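Local coordinates for protein SxtG (Microseira wollei, PDB 6U1R) that transfers amidino groups in the saxitoxin biosynthetic pathway, probably by way of a covalent amidino-cysteine intermediate, at residues E38-G43 / V105-V110; A132-D137 / F366-L371; H264-L269 / G320-M325. One frame throughout, in Å; residues are numbered along the deposited sequence.

Contact 1 of 3, residues E38-G43 / V105-V110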
# COMPACT_ATOMS: atom_id res chain seq x y z
N GLU A 38 -15.26 -21.86 -3.39
CA GLU A 38 -16.49 -21.50 -2.67
C GLU A 38 -16.97 -20.10 -2.99
O GLU A 38 -18.18 -19.87 -3.08
CB GLU A 38 -16.29 -21.63 -1.15
CG GLU A 38 -16.13 -23.09 -0.69
CD GLU A 38 -16.13 -23.27 0.83
OE1 GLU A 38 -16.07 -22.27 1.58
OE2 GLU A 38 -16.20 -24.44 1.27
N GLU A 39 -16.06 -19.15 -3.17
CA GLU A 39 -16.46 -17.77 -3.42
C GLU A 39 -15.40 -17.13 -4.31
O GLU A 39 -14.20 -17.33 -4.10
CB GLU A 39 -16.64 -16.98 -2.12
CG GLU A 39 -17.05 -15.52 -2.36
CD GLU A 39 -17.66 -14.83 -1.13
OE1 GLU A 39 -18.18 -15.53 -0.24
OE2 GLU A 39 -17.62 -13.58 -1.07
N VAL A 40 -15.87 -16.38 -5.31
CA VAL A 40 -15.01 -15.75 -6.30
C VAL A 40 -15.53 -14.34 -6.60
O VAL A 40 -16.75 -14.13 -6.68
CB VAL A 40 -14.94 -16.63 -7.57
CG1 VAL A 40 -16.30 -16.65 -8.32
CG2 VAL A 40 -13.81 -16.21 -8.48
N ILE A 41 -14.62 -13.37 -6.73
CA ILE A 41 -14.95 -12.06 -7.31
C ILE A 41 -14.81 -12.19 -8.82
O ILE A 41 -13.80 -12.72 -9.31
CB ILE A 41 -14.03 -10.95 -6.77
CG1 ILE A 41 -14.11 -10.89 -5.23
CG2 ILE A 41 -14.38 -9.61 -7.42
CD1 ILE A 41 -13.17 -9.86 -4.55
N VAL A 42 -15.80 -11.72 -9.57
CA VAL A 42 -15.74 -11.73 -11.03
C VAL A 42 -15.69 -10.28 -11.50
O VAL A 42 -16.34 -9.41 -10.91
CB VAL A 42 -16.91 -12.51 -11.65
CG1 VAL A 42 -16.85 -12.51 -13.15
CG2 VAL A 42 -16.87 -13.97 -11.18
N GLY A 43 -14.91 -10.03 -12.54
CA GLY A 43 -14.74 -8.69 -13.05
C GLY A 43 -15.98 -8.14 -13.77
O GLY A 43 -17.02 -8.80 -13.91
N VAL A 105 -20.65 -22.26 -6.88
CA VAL A 105 -19.78 -21.17 -6.44
C VAL A 105 -20.61 -19.93 -6.19
O VAL A 105 -21.47 -19.56 -7.00
CB VAL A 105 -18.68 -20.87 -7.48
CG1 VAL A 105 -17.74 -19.77 -6.97
CG2 VAL A 105 -17.93 -22.14 -7.81
N LYS A 106 -20.31 -19.24 -5.09
CA LYS A 106 -20.87 -17.92 -4.82
C LYS A 106 -20.08 -16.86 -5.58
O LYS A 106 -18.86 -16.80 -5.45
CB LYS A 106 -20.84 -17.62 -3.32
CG LYS A 106 -21.39 -16.25 -2.93
CD LYS A 106 -21.37 -16.13 -1.40
CE LYS A 106 -21.66 -14.72 -0.91
NZ LYS A 106 -21.21 -14.56 0.51
N VAL A 107 -20.77 -16.02 -6.34
CA VAL A 107 -20.13 -15.03 -7.22
C VAL A 107 -20.41 -13.63 -6.69
O VAL A 107 -21.57 -13.28 -6.44
CB VAL A 107 -20.61 -15.18 -8.67
CG1 VAL A 107 -20.12 -14.00 -9.56
CG2 VAL A 107 -20.11 -16.50 -9.22
N ARG A 108 -19.35 -12.84 -6.51
CA ARG A 108 -19.47 -11.43 -6.17
C ARG A 108 -19.14 -10.62 -7.42
O ARG A 108 -18.00 -10.63 -7.90
CB ARG A 108 -18.54 -11.05 -5.02
CG ARG A 108 -18.52 -11.99 -3.84
CD ARG A 108 -19.90 -12.18 -3.19
NE ARG A 108 -20.42 -10.97 -2.55
CZ ARG A 108 -20.12 -10.57 -1.32
NH1 ARG A 108 -19.28 -11.25 -0.56
NH2 ARG A 108 -20.64 -9.44 -0.86
N ARG A 109 -20.14 -9.90 -7.95
CA ARG A 109 -19.98 -9.11 -9.16
C ARG A 109 -19.51 -7.72 -8.78
O ARG A 109 -20.22 -6.98 -8.09
CB ARG A 109 -21.30 -8.99 -9.93
CG ARG A 109 -21.79 -10.24 -10.60
CD ARG A 109 -23.22 -10.01 -11.11
NE ARG A 109 -23.81 -11.17 -11.78
CZ ARG A 109 -23.98 -11.29 -13.09
NH1 ARG A 109 -23.58 -10.34 -13.94
NH2 ARG A 109 -24.57 -12.37 -13.57
N VAL A 110 -18.31 -7.34 -9.23
CA VAL A 110 -17.83 -6.00 -8.96
C VAL A 110 -18.65 -5.02 -9.79
O VAL A 110 -18.99 -5.28 -10.95
CB VAL A 110 -16.33 -5.86 -9.25
CG1 VAL A 110 -16.07 -5.83 -10.73
CG2 VAL A 110 -15.77 -4.61 -8.60
O HOH W 1 -18.47 -14.34 2.23
O HOH W 2 -19.31 -7.99 -12.63
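Glu-39 to Val-42 run parallel to Lys-106 to Arg-109 in a beta-alpha-beta crossover: the chain leaves one strand, passes through helices including 83-102, and returns as its neighbour in a mixed sheet. The backbones are laced by alternating bonds, among them Arg-108 N to Val-40 O at 2.9 Å and Val-42 N to Arg-108 O at 3.0 Å. The last rung, Val-110 N to Val-42 O, is weak, and a water bridging Gly-43 O and Val-110 O follows it.

One face of the pair is polar at its start. The carboxylate of Glu-39 is shared between two cations: OE2 takes Arg-108 NH1 at 2.9 Å on its syn side, while OE1 makes a weak salt bridge to Lys-106 NZ at 3.3 Å. The bond to Arg-108 lies close to the guanidinium plane, yet the carboxylate is turned 61° against that plane. Lys-106 stays extended and runs alongside Glu-39 in the same direction; Arg-108 bends at chi2 (-57°), which sets CD beside OE2, and again at chi3 (-67°), which turns NE; its CG also touches OE2. A water also joins Glu-39 OE1 to Lys-106 NZ. Outside the pair, Tyr-170 OH and Arg-374 also hold the Glu-39 carboxylate, and Glu-169 takes Arg-108 NH2.

On the face of Val-40, Val-42 and Val-107 the touching groups are apolar; Arg-109 lies on this side too and reaches Asn-94. Val-40 CG1 meets Val-105 CG1 at 3.7 Å, and Val-107 CG1 packs on Val-42 CG2 at 3.6 Å. Leu-100 of helix 83-102 covers Val-42 and Val-107.

With Lys-106, Arg-108 and Arg-374 all around one buried carboxylate, Glu-39 would be expected to remain ionised, its charge tying strands 37-42, 106-109 and 370-375 together.

Contact 2 of 3, residues A132-D137 / F366-L371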
# COMPACT_ATOMS: atom_id res chain seq x y z
N ALA A 132 -12.33 -2.73 -14.66
CA ALA A 132 -12.32 -3.74 -13.60
C ALA A 132 -12.59 -5.14 -14.16
O ALA A 132 -13.20 -5.98 -13.49
CB ALA A 132 -13.32 -3.39 -12.50
N ALA A 133 -12.10 -5.42 -15.36
CA ALA A 133 -12.30 -6.72 -15.99
C ALA A 133 -11.37 -7.79 -15.42
O ALA A 133 -11.69 -8.98 -15.51
CB ALA A 133 -12.10 -6.60 -17.51
N ASN A 134 -10.24 -7.41 -14.80
CA ASN A 134 -9.19 -8.36 -14.43
C ASN A 134 -8.85 -8.25 -12.95
O ASN A 134 -7.77 -7.75 -12.59
CB ASN A 134 -7.93 -8.12 -15.26
CG ASN A 134 -8.14 -8.28 -16.75
OD1 ASN A 134 -8.08 -9.38 -17.27
ND2 ASN A 134 -8.36 -7.18 -17.45
N PRO A 135 -9.72 -8.73 -12.05
CA PRO A 135 -9.37 -8.74 -10.62
C PRO A 135 -8.03 -9.42 -10.32
O PRO A 135 -7.33 -9.04 -9.36
CB PRO A 135 -10.52 -9.51 -9.96
CG PRO A 135 -11.56 -9.69 -10.98
CD PRO A 135 -10.99 -9.42 -12.33
N ARG A 136 -7.67 -10.44 -11.11
CA ARG A 136 -6.45 -11.20 -10.88
C ARG A 136 -5.19 -10.33 -10.97
O ARG A 136 -4.16 -10.67 -10.38
CB ARG A 136 -6.37 -12.35 -11.90
CG ARG A 136 -5.22 -13.35 -11.72
CD ARG A 136 -5.48 -14.37 -10.63
NE ARG A 136 -6.74 -15.09 -10.81
CZ ARG A 136 -7.17 -16.05 -9.99
NH1 ARG A 136 -6.42 -16.44 -8.97
NH2 ARG A 136 -8.34 -16.63 -10.19
N ASP A 137 -5.24 -9.23 -11.73
CA ASP A 137 -4.04 -8.40 -11.90
C ASP A 137 -3.73 -7.56 -10.66
O ASP A 137 -2.57 -7.19 -10.45
CB ASP A 137 -4.22 -7.44 -13.08
CG ASP A 137 -4.43 -8.13 -14.41
OD1 ASP A 137 -4.31 -9.38 -14.47
OD2 ASP A 137 -4.72 -7.40 -15.40
N PHE A 366 -10.71 -16.54 -18.29
CA PHE A 366 -11.39 -16.92 -17.04
C PHE A 366 -10.54 -16.66 -15.80
O PHE A 366 -11.03 -16.17 -14.78
CB PHE A 366 -11.80 -18.39 -17.08
CG PHE A 366 -12.56 -18.78 -18.32
CD1 PHE A 366 -13.85 -18.32 -18.53
CD2 PHE A 366 -11.96 -19.59 -19.28
CE1 PHE A 366 -14.54 -18.67 -19.68
CE2 PHE A 366 -12.63 -19.94 -20.41
CZ PHE A 366 -13.92 -19.49 -20.63
N HIS A 367 -9.26 -17.07 -15.84
CA HIS A 367 -8.41 -16.87 -14.67
C HIS A 367 -8.18 -15.38 -14.41
O HIS A 367 -8.24 -14.94 -13.25
CB HIS A 367 -7.10 -17.64 -14.85
CG HIS A 367 -6.24 -17.70 -13.63
ND1 HIS A 367 -5.13 -16.89 -13.46
CD2 HIS A 367 -6.29 -18.49 -12.53
CE1 HIS A 367 -4.54 -17.18 -12.31
NE2 HIS A 367 -5.23 -18.14 -11.72
N CYS A 368 -7.95 -14.59 -15.46
CA CYS A 368 -7.76 -13.14 -15.30
C CYS A 368 -8.99 -12.47 -14.72
O CYS A 368 -8.88 -11.49 -13.98
CB CYS A 368 -7.46 -12.49 -16.65
SG CYS A 368 -5.90 -12.99 -17.34
N ALA A 369 -10.18 -12.93 -15.13
CA ALA A 369 -11.45 -12.33 -14.82
C ALA A 369 -11.93 -12.65 -13.41
O ALA A 369 -13.00 -12.17 -13.03
CB ALA A 369 -12.51 -12.79 -15.83
N THR A 370 -11.16 -13.41 -12.63
CA THR A 370 -11.60 -13.84 -11.31
C THR A 370 -10.55 -13.60 -10.24
O THR A 370 -9.34 -13.55 -10.52
CB THR A 370 -11.97 -15.34 -11.31
OG1 THR A 370 -10.87 -16.11 -11.81
CG2 THR A 370 -13.24 -15.57 -12.12
N LEU A 371 -11.01 -13.44 -9.00
CA LEU A 371 -10.15 -13.53 -7.83
C LEU A 371 -10.79 -14.55 -6.90
O LEU A 371 -11.88 -14.31 -6.36
CB LEU A 371 -9.99 -12.17 -7.14
CG LEU A 371 -8.92 -12.13 -6.04
CD1 LEU A 371 -7.51 -12.22 -6.66
CD2 LEU A 371 -9.02 -10.90 -5.16
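His-367 lies flat against the guanidinium of Arg-136 where a type I beta turn, His-367 to Thr-370, carries the predicted nucleophile Cys-368 past the start of helix 135-138. The two planes are 10° apart with centres 3.6 Å from each other, and NE2 of the ring sits over the centre of the guanidinium. Stacking two groups that can both be positive is probably eased by nearby acids: Asp-266 and Glu-33 bond the ring nitrogens, and Asp-372 forms a salt bridge with Arg-136 NH1. The carbonyl of His-367 adds a second hold, taking Arg-136 NE at 2.9 Å near the guanidinium plane.

Cys-368 comes next and meets the other segment through its O and CB. Its carbonyl O receives Arg-136 N at 3.3 Å and also lies 3.2 Å from Asn-134 CA. On the side chain, CB of Cys-368 rests 3.2 Å from Asn-134 OD1; ND2 of the same amide bonds to Phe-362 O. The backbone of the predicted catalytic residue is thus fitted closely to the loop that leads into the short helix 135-138.

Ala-369 offers its CA hydrogen to Ala-133 O, and its own carbonyl O faces CG and CD of the Pro-135 ring.

Thr-370 runs alongside Arg-136. Its OG1 stands between the backbone N and the carbonyl carbon (chi1 54°), where Arg-136 NH2 donates to it at 3.0 Å, again close to the guanidinium plane.

At Leu-371, CB touches Pro-135 CB at 3.9 Å, while CA lies over the guanidinium face opposite His-367, toward the rim.

Contact 3 of 3, residues H264-L269 / G320-M325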
# COMPACT_ATOMS: atom_id res chain seq x y z
N HIS A 264 2.09 -10.93 -17.27
CA HIS A 264 1.27 -11.92 -16.56
C HIS A 264 1.68 -13.33 -16.95
O HIS A 264 2.10 -13.58 -18.09
CB HIS A 264 -0.23 -11.68 -16.77
CG HIS A 264 -0.65 -10.29 -16.38
ND1 HIS A 264 -1.70 -9.62 -16.98
CD2 HIS A 264 -0.12 -9.44 -15.47
CE1 HIS A 264 -1.79 -8.41 -16.46
NE2 HIS A 264 -0.86 -8.28 -15.53
N ILE A 265 1.62 -14.24 -15.98
CA ILE A 265 2.15 -15.59 -16.12
C ILE A 265 1.06 -16.62 -16.45
O ILE A 265 1.39 -17.79 -16.74
CB ILE A 265 2.93 -15.98 -14.84
CG1 ILE A 265 4.01 -17.05 -15.11
CG2 ILE A 265 1.97 -16.40 -13.69
CD1 ILE A 265 4.95 -17.30 -13.89
N ASP A 266 -0.21 -16.24 -16.42
CA ASP A 266 -1.29 -17.22 -16.45
C ASP A 266 -1.74 -17.58 -17.88
O ASP A 266 -2.84 -18.11 -18.06
CB ASP A 266 -2.47 -16.78 -15.54
CG ASP A 266 -2.97 -15.36 -15.77
OD1 ASP A 266 -2.35 -14.55 -16.47
OD2 ASP A 266 -4.04 -15.03 -15.15
N THR A 267 -0.88 -17.35 -18.88
CA THR A 267 -0.89 -18.12 -20.12
C THR A 267 0.44 -18.84 -20.34
O THR A 267 0.68 -19.35 -21.45
CB THR A 267 -1.20 -17.25 -21.35
OG1 THR A 267 -0.21 -16.24 -21.53
CG2 THR A 267 -2.56 -16.60 -21.23
N THR A 268 1.29 -18.92 -19.31
CA THR A 268 2.63 -19.49 -19.40
C THR A 268 2.79 -20.71 -18.50
O THR A 268 3.26 -21.77 -18.97
CB THR A 268 3.68 -18.42 -19.03
OG1 THR A 268 3.64 -17.33 -19.97
CG2 THR A 268 5.10 -19.01 -18.99
N LEU A 269 2.40 -20.59 -17.23
CA LEU A 269 2.62 -21.61 -16.21
C LEU A 269 1.36 -21.66 -15.35
O LEU A 269 1.10 -20.71 -14.60
CB LEU A 269 3.85 -21.27 -15.36
CG LEU A 269 4.42 -22.37 -14.46
CD1 LEU A 269 5.25 -23.37 -15.25
CD2 LEU A 269 5.22 -21.75 -13.34
N GLY A 320 -5.78 -19.85 -24.43
CA GLY A 320 -6.44 -21.07 -24.00
C GLY A 320 -5.94 -21.62 -22.68
O GLY A 320 -6.66 -22.39 -22.03
N LEU A 321 -4.70 -21.27 -22.28
CA LEU A 321 -4.15 -21.70 -20.99
C LEU A 321 -4.75 -20.97 -19.79
O LEU A 321 -4.55 -21.41 -18.66
CB LEU A 321 -2.62 -21.51 -20.98
CG LEU A 321 -1.79 -22.62 -21.62
CD1 LEU A 321 -1.73 -22.45 -23.13
CD2 LEU A 321 -0.39 -22.61 -21.03
N ASN A 322 -5.50 -19.87 -20.00
CA ASN A 322 -6.00 -19.06 -18.90
C ASN A 322 -7.26 -19.69 -18.30
O ASN A 322 -8.29 -19.02 -18.14
CB ASN A 322 -6.28 -17.64 -19.42
CG ASN A 322 -6.35 -16.59 -18.33
OD1 ASN A 322 -7.37 -15.90 -18.18
ND2 ASN A 322 -5.24 -16.42 -17.61
N VAL A 323 -7.17 -20.97 -17.94
CA VAL A 323 -8.30 -21.73 -17.40
C VAL A 323 -8.53 -21.42 -15.93
O VAL A 323 -7.67 -20.83 -15.25
CB VAL A 323 -8.07 -23.24 -17.60
CG1 VAL A 323 -8.08 -23.60 -19.09
CG2 VAL A 323 -6.76 -23.67 -16.92
N LEU A 324 -9.69 -21.83 -15.41
CA LEU A 324 -10.06 -21.65 -14.01
C LEU A 324 -10.50 -23.00 -13.46
O LEU A 324 -11.41 -23.62 -14.01
CB LEU A 324 -11.18 -20.62 -13.83
CG LEU A 324 -11.70 -20.43 -12.39
CD1 LEU A 324 -10.62 -19.81 -11.53
CD2 LEU A 324 -12.99 -19.61 -12.32
N MET A 325 -9.86 -23.44 -12.38
CA MET A 325 -10.20 -24.69 -11.70
C MET A 325 -11.28 -24.44 -10.65
O MET A 325 -11.11 -23.57 -9.79
CB MET A 325 -8.98 -25.30 -11.01
CG MET A 325 -7.76 -25.57 -11.90
SD MET A 325 -8.10 -26.62 -13.28
CE MET A 325 -8.59 -28.14 -12.46
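Asn-322 ND2 is gripped twice by one residue: it gives a straight hydrogen bond to Asp-266 O at 3.0 Å, with 179° at the hydrogen, and a weak, bent one to Asp-266 OD2 at 3.1 Å. OD2 also takes a hydrogen bond from His-367 ND1, its stronger partner. The carbonyl O lies in the amide plane of Asn-322, but the amide nitrogen approaches from well above the carbonyl plane of Asp-266. The carboxylate stands almost perpendicular to the amide, the planes 83° apart. Asp-266 CG is tucked between its own backbone N and carbonyl carbon (chi1 51°). OD2 and the main-chain O both lie near ND2.

Asn-322 is the centre of an inverse gamma turn, closed by a weak bond from Val-323 N to Leu-321 O at 2.8 Å. Its other amide atom, OD1, accepts the backbone N of Cys-368. Asn-322 thus links the main chains of Asp-266 and Cys-368, consistent with a second-shell role beside the predicted nucleophile.

Beside this polar clasp the contact is simple packing. Leu-321 lays CB against Thr-267 CA at 3.9 Å and CD2 near Thr-267 O at 3.5 Å.

The 264-269 loop turns tightly on itself, Ile-265 O accepting from both Thr-268 N and Leu-269 N, before entering strand 269-273. Across from it, residues 320-325 pass into strand 324-325, which pairs with strand 330-334; Leu-321 also touches Leu-278 of strand 276-279, and Leu-324 packs on Arg-136 of helix 135-138.

Overall arrangement
Contact 2 sits in the middle, its centre about 10 Å from that of contact 1 and about 11 Å from that of contact 3; contacts 1 and 3 do not touch. Strand 37-42 joins contact 1 to contact 2 as the antiparallel neighbour of strand 370-375, with Gly-43 N 2.9 Å from Ala-369 O. On the other flank, His-367 ND1 meets Asp-266 OD2 at 2.7 Å. The predicted catalytic groups gather where contacts 2 and 3 meet: contact 2 contributes Cys-368 and contact 3 His-264, their side chains about 5 Å apart, and His-264 NE2 bonds to Asp-215. Contact 1 comes nearest through Gly-43, about 9 Å from the side chain of Cys-368.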